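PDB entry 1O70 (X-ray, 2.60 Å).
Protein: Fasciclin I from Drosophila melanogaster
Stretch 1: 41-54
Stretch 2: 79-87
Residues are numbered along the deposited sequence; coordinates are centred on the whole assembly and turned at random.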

# COMPACT_ATOMS: atom_id res chain seq x y z
N ASP A 41 -2.39 -0.34 24.74
CA ASP A 41 -1.39 0.38 23.96
C ASP A 41 -1.81 1.82 23.70
O ASP A 41 -0.98 2.74 23.74
N ILE A 42 -3.09 2.01 23.44
CA ILE A 42 -3.62 3.34 23.19
C ILE A 42 -3.40 4.24 24.39
O ILE A 42 -2.89 5.36 24.25
N ASN A 43 -3.77 3.76 25.57
CA ASN A 43 -3.61 4.54 26.78
C ASN A 43 -2.16 4.66 27.26
O ASN A 43 -1.88 5.44 28.16
N SER A 44 -1.25 3.90 26.66
CA SER A 44 0.13 4.00 27.08
C SER A 44 0.90 4.94 26.16
O SER A 44 2.13 4.96 26.18
N LEU A 45 0.18 5.72 25.36
CA LEU A 45 0.83 6.65 24.43
C LEU A 45 0.73 8.08 24.93
O LEU A 45 -0.31 8.51 25.42
N THR A 46 1.82 8.82 24.79
CA THR A 46 1.85 10.22 25.21
C THR A 46 1.03 11.04 24.22
O THR A 46 0.42 12.04 24.60
N GLU A 47 1.01 10.61 22.96
CA GLU A 47 0.24 11.27 21.91
C GLU A 47 -0.35 10.17 21.02
O GLU A 47 0.34 9.21 20.68
N VAL A 48 -1.62 10.32 20.65
CA VAL A 48 -2.28 9.31 19.82
C VAL A 48 -3.40 9.88 18.96
O VAL A 48 -4.19 10.71 19.42
N THR A 49 -3.47 9.45 17.70
CA THR A 49 -4.51 9.88 16.79
C THR A 49 -5.15 8.63 16.21
O THR A 49 -4.47 7.74 15.68
N ILE A 50 -6.46 8.56 16.34
CA ILE A 50 -7.22 7.41 15.89
C ILE A 50 -8.01 7.71 14.62
O ILE A 50 -8.63 8.77 14.50
N LEU A 51 -7.96 6.78 13.67
CA LEU A 51 -8.71 6.91 12.44
C LEU A 51 -9.85 5.94 12.64
O LEU A 51 -9.67 4.73 12.47
N ALA A 52 -11.01 6.45 13.04
CA ALA A 52 -12.16 5.59 13.29
C ALA A 52 -13.06 5.44 12.08
O ALA A 52 -13.63 6.42 11.59
N PRO A 53 -13.18 4.22 11.56
CA PRO A 53 -14.03 3.96 10.40
C PRO A 53 -15.48 4.28 10.76
O PRO A 53 -15.90 4.02 11.89
N SER A 54 -16.23 4.83 9.82
CA SER A 54 -17.64 5.14 10.06
C SER A 54 -18.36 3.82 10.28
O SER A 54 -17.84 2.77 9.92
N MET A 79 -3.48 -0.60 13.05
CA MET A 79 -3.02 0.29 12.00
C MET A 79 -3.88 1.55 11.90
O MET A 79 -3.54 2.49 11.18
N HIS A 80 -5.00 1.58 12.63
CA HIS A 80 -5.87 2.75 12.64
C HIS A 80 -5.43 3.67 13.78
O HIS A 80 -6.03 4.72 13.99
N ILE A 81 -4.39 3.27 14.51
CA ILE A 81 -3.89 4.04 15.65
C ILE A 81 -2.50 4.65 15.44
O ILE A 81 -1.47 3.97 15.58
N ILE A 82 -2.48 5.94 15.16
CA ILE A 82 -1.26 6.70 14.93
C ILE A 82 -0.56 7.15 16.21
O ILE A 82 -1.11 7.90 17.01
N LYS A 83 0.69 6.71 16.38
CA LYS A 83 1.45 7.08 17.56
C LYS A 83 1.94 8.53 17.46
O LYS A 83 3.14 8.79 17.42
N ASP A 84 0.99 9.47 17.43
CA ASP A 84 1.32 10.89 17.31
C ASP A 84 0.06 11.77 17.36
O ASP A 84 -1.06 11.28 17.25
N ARG A 85 0.26 13.07 17.55
CA ARG A 85 -0.85 14.02 17.60
C ARG A 85 -0.98 14.62 16.20
O ARG A 85 -0.20 15.50 15.84
N LEU A 86 -1.95 14.15 15.42
CA LEU A 86 -2.10 14.64 14.06
C LEU A 86 -3.46 15.18 13.64
O LEU A 86 -4.42 14.42 13.52
N ASN A 87 -3.53 16.49 13.40
CA ASN A 87 -4.76 17.10 12.93
C ASN A 87 -4.52 17.54 11.49
O ASN A 87 -3.39 17.51 11.01

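Packing of side chains between stretch 79-87 and stretch 41-54 of fasciclin I, followed along 79-87. His 80 (chi1 m) points sideways; its NE2 comes 3.4 Å from CG of Pro 53, and the edge of its ring meets Leu 51 O, while its backbone O accepts Leu 51 N at 2.8 Å. Ile 81 (m, t) shares a face of the sheet with Ile 50 and packs against apolar side chains: its CD1 touches Ile 42 CD1 at 3.5 Å, and its CG2 meets Val 48 CG2 at 3.5 Å and Leu 45 CD1 at 4.4 Å. Ile 82 (m, t) turns to the other face, beside Thr 49, and its CD1 packs 4.0 Å from Leu 51 CG; the backbones of Ile 82 and Thr 49 are joined by two hydrogen bonds. Lys 83 points away, yet its CG lies 3.9 Å from Leu 45 CD2. At Asp 84 the backbone does the work: Thr 49 OG1 (chi1 m) donates to Asp 84 O at 2.7 Å and accepts Leu 86 N at 2.8 Å, so one hydroxyl ties down the chain beyond the strand. Arg 85 (t, t, m) reaches Glu 47 (m, t) in a salt bridge, NE to OE1 3.2 Å, whose hydrogen bond is weak. Leu 86 (m, t) sets its CB 3.9 Å from Thr 49 OG1.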

# COMPACT_ATOMS: atom_id res chain seq x y z
CB ASP A 41 -1.14 -0.35 22.64
CG ASP A 41 -0.50 -1.71 22.84
OD1 ASP A 41 0.46 -1.80 23.64
OD2 ASP A 41 -0.96 -2.68 22.19
CB ILE A 42 -5.14 3.30 22.88
CG1 ILE A 42 -5.38 2.51 21.58
CG2 ILE A 42 -5.70 4.71 22.78
CD1 ILE A 42 -6.82 2.47 21.13
CB ASN A 43 -4.49 3.97 27.90
CG ASN A 43 -5.96 4.19 27.64
OD1 ASN A 43 -6.35 5.22 27.06
ND2 ASN A 43 -6.80 3.25 28.07
CB SER A 44 0.81 2.63 27.08
OG SER A 44 1.43 2.38 25.83
CB LEU A 45 0.20 6.54 23.04
CG LEU A 45 0.45 5.25 22.25
CD1 LEU A 45 -0.49 5.16 21.06
CD2 LEU A 45 1.91 5.20 21.80
CB THR A 46 3.30 10.73 25.25
OG1 THR A 46 3.90 10.56 23.96
CG2 THR A 46 4.10 9.95 26.28
CB GLU A 47 1.13 12.19 21.07
CG GLU A 47 2.00 13.13 21.88
CD GLU A 47 2.66 14.20 21.03
OE1 GLU A 47 1.97 15.16 20.63
OE2 GLU A 47 3.87 14.07 20.75
CB VAL A 48 -2.85 8.17 20.70
CG1 VAL A 48 -3.83 8.73 21.72
CG2 VAL A 48 -3.52 7.11 19.83
CB THR A 49 -3.95 10.75 15.64
OG1 THR A 49 -3.42 11.96 16.20
CG2 THR A 49 -5.04 11.11 14.65
CB ILE A 50 -8.21 6.98 16.99
CG1 ILE A 50 -7.43 6.62 18.25
CG2 ILE A 50 -9.08 5.82 16.49
CD1 ILE A 50 -8.30 6.22 19.43
CB LEU A 51 -7.88 6.50 11.21
CG LEU A 51 -6.59 7.30 10.94
CD1 LEU A 51 -6.06 6.93 9.56
CD2 LEU A 51 -6.87 8.81 10.99
CB ALA A 52 -12.96 6.14 14.47
CB PRO A 53 -13.85 2.47 10.14
CG PRO A 53 -12.50 2.17 10.70
CD PRO A 53 -12.45 3.00 11.96
CB SER A 54 -18.25 5.83 8.84
OG SER A 54 -18.31 4.92 7.77
CB MET A 79 -2.95 -0.43 10.65
CG MET A 79 -4.26 -0.93 10.11
SD MET A 79 -4.08 -1.64 8.44
CE MET A 79 -3.25 -3.21 8.80
CB HIS A 80 -7.33 2.37 12.88
CG HIS A 80 -8.03 1.80 11.68
ND1 HIS A 80 -7.96 0.47 11.34
CD2 HIS A 80 -8.85 2.38 10.77
CE1 HIS A 80 -8.71 0.25 10.28
NE2 HIS A 80 -9.26 1.39 9.91
CB ILE A 81 -3.86 3.18 16.93
CG1 ILE A 81 -5.22 2.52 17.17
CG2 ILE A 81 -3.51 4.04 18.12
CD1 ILE A 81 -5.19 1.45 18.26
CB ILE A 82 -1.56 7.94 14.08
CG1 ILE A 82 -2.12 7.50 12.72
CG2 ILE A 82 -0.31 8.78 13.93
CD1 ILE A 82 -2.89 8.56 12.00
CB LYS A 83 2.65 6.12 17.71
CG LYS A 83 2.22 4.68 17.98
CD LYS A 83 3.17 3.67 17.37
CE LYS A 83 4.54 3.70 18.01
NZ LYS A 83 5.50 2.79 17.31
CB ASP A 84 2.10 11.10 16.00
CG ASP A 84 2.42 12.56 15.73
OD1 ASP A 84 2.68 13.33 16.68
OD2 ASP A 84 2.44 12.93 14.54
CB ARG A 85 -0.54 15.11 18.61
CG ARG A 85 -1.60 16.20 18.66
CD ARG A 85 -1.05 17.45 19.34
NE ARG A 85 -0.57 17.13 20.67
CZ ARG A 85 -1.38 16.83 21.68
NH1 ARG A 85 -2.69 16.81 21.49
NH2 ARG A 85 -0.87 16.53 22.88
CB LEU A 86 -1.73 13.54 13.06
CG LEU A 86 -0.27 13.15 12.87
CD1 LEU A 86 -0.17 12.08 11.78
CD2 LEU A 86 0.54 14.37 12.47
CB ASN A 87 -5.14 18.31 13.80
CG ASN A 87 -4.06 19.38 13.83
OD1 ASN A 87 -4.22 20.42 14.44
ND2 ASN A 87 -2.94 19.11 13.18